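Local coordinates for nitrogen regulatory protein P-II (Thiomonas intermedia, PDB 5D4N) that binds adenine nucleotides such as ADP and AMP as a carboxysome-associated, PII-like signalling protein regulated by bicarbonate, and probably acts as an enzyme regulator, at residues E73-G76 with P77-G81. Numbering follows the deposited sequence.
Sequences ELVG and PLLEG
Val-75 and Leu-79 lie side by side one turn apart on helix 72-88, Val-75 CG1 meeting Leu-79 CD1 at 3.8 Å. Val-75 CG1 stands anti to the backbone N (chi1 177°), which turns it toward the next turn; Leu-79 CG, anti to its carbonyl carbon, lies 3.4 Å from Val-75 O. An alanine in place of Leu-79 would lose CG and both methyls, and would probably leave Val-75 CG1 without its neighbour along the helix and open a gap beside Leu-6 of the second subunit. Leu-74 and Leu-78 meet more loosely, CB of the first 4.3 Å from CD1 of the second, and Leu-78 CG rests 3.3 Å from Leu-74 O. Three successive i to i+4 backbone hydrogen bonds join the turns: Leu-78 N to Leu-74 O (3.0 Å), Leu-79 N to Val-75 O and Glu-80 N to Gly-76 O (2.9 Å each). Pro-77 has no N-H to give Glu-73 O; its CD lies 3.3 Å from that oxygen instead, and the helix kinks here. Glu-80 runs out extended past Gly-76, its CG 3.4 Å from Gly-76 O. Pro-77 and Glu-80 are exposed, whereas the helix sets buried Leu-78 against Leu-28 and Ala-31 of helix 21-31, Leu-12 of strand 7-17 and Val-70 of strand 63-70, as expected of helices packed on the sheet of a PII-like ferredoxin fold; Val-75 touches Lys-10 of strand 7-17 and Val-70, and joins Leu-79 against Leu-6 of the second subunit in the trimer.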
loop_
_atom_site.group_PDB
_atom_site.type_symbol
_atom_site.label_atom_id
_atom_site.label_comp_id
_atom_site.label_asym_id
_atom_site.label_seq_id
_atom_site.Cartn_x
_atom_site.Cartn_y
_atom_site.Cartn_z
ATOM N N GLU A 73 18.779 -2.371 7.308
ATOM C CA GLU A 73 19.429 -2.122 8.602
ATOM C C GLU A 73 18.621 -1.237 9.569
ATOM O O GLU A 73 18.877 -1.259 10.777
ATOM C CB GLU A 73 20.874 -1.623 8.434
ATOM C CG GLU A 73 21.038 -0.366 7.591
ATOM C CD GLU A 73 21.263 -0.552 6.100
ATOM O OE1 GLU A 73 20.704 -1.511 5.512
ATOM O OE2 GLU A 73 21.898 0.349 5.502
ATOM N N LEU A 74 17.650 -0.465 9.049
ATOM C CA LEU A 74 16.836 0.387 9.918
ATOM C C LEU A 74 15.597 -0.321 10.445
ATOM O O LEU A 74 14.980 0.176 11.391
ATOM C CB LEU A 74 16.439 1.690 9.205
ATOM C CG LEU A 74 17.525 2.694 8.804
ATOM C CD1 LEU A 74 16.885 4.018 8.402
ATOM C CD2 LEU A 74 18.613 2.880 9.894
ATOM N N VAL A 75 15.234 -1.484 9.862
ATOM C CA VAL A 75 14.029 -2.211 10.251
ATOM C C VAL A 75 14.013 -2.601 11.744
ATOM O O VAL A 75 13.075 -2.219 12.443
ATOM C CB VAL A 75 13.633 -3.354 9.279
ATOM C CG1 VAL A 75 12.431 -4.116 9.779
ATOM C CG2 VAL A 75 13.368 -2.812 7.882
ATOM N N GLY A 76 15.051 -3.317 12.204
ATOM C CA GLY A 76 15.190 -3.748 13.595
ATOM C C GLY A 76 15.076 -2.601 14.583
ATOM O O GLY A 76 14.171 -2.616 15.425
ATOM N N PRO A 77 15.911 -1.537 14.440
ATOM C CA PRO A 77 15.815 -0.389 15.369
ATOM C C PRO A 77 14.445 0.296 15.373
ATOM O O PRO A 77 13.939 0.674 16.445
ATOM C CB PRO A 77 16.926 0.546 14.885
ATOM C CG PRO A 77 17.935 -0.375 14.222
ATOM C CD PRO A 77 17.062 -1.379 13.518
ATOM N N LEU A 78 13.802 0.379 14.185
ATOM C CA LEU A 78 12.482 0.973 14.062
ATOM C C LEU A 78 11.440 0.148 14.777
ATOM O O LEU A 78 10.660 0.706 15.547
ATOM C CB LEU A 78 12.071 1.183 12.589
ATOM C CG LEU A 78 12.681 2.437 11.953
ATOM C CD1 LEU A 78 12.420 2.477 10.473
ATOM C CD2 LEU A 78 12.219 3.703 12.650
ATOM N N LEU A 79 11.437 -1.173 14.548
ATOM C CA LEU A 79 10.464 -2.068 15.180
ATOM C C LEU A 79 10.635 -2.086 16.693
ATOM O O LEU A 79 9.634 -2.125 17.400
ATOM C CB LEU A 79 10.520 -3.477 14.608
ATOM C CG LEU A 79 10.074 -3.601 13.152
ATOM C CD1 LEU A 79 10.160 -5.028 12.710
ATOM C CD2 LEU A 79 8.660 -3.068 12.935
ATOM N N GLU A 80 11.880 -1.985 17.168
ATOM C CA GLU A 80 12.211 -1.904 18.598
ATOM C C GLU A 80 11.578 -0.654 19.196
ATOM O O GLU A 80 11.035 -0.721 20.307
ATOM C CB GLU A 80 13.728 -1.908 18.790
ATOM C CG GLU A 80 14.339 -3.297 18.705
ATOM C CD GLU A 80 15.850 -3.340 18.550
ATOM O OE1 GLU A 80 16.546 -2.522 19.197
ATOM O OE2 GLU A 80 16.337 -4.200 17.782
ATOM N N GLY A 81 11.576 0.439 18.418
ATOM C CA GLY A 81 10.983 1.708 18.816
ATOM C C GLY A 81 9.474 1.655 18.831
ATOM O O GLY A 81 8.843 2.248 19.700
#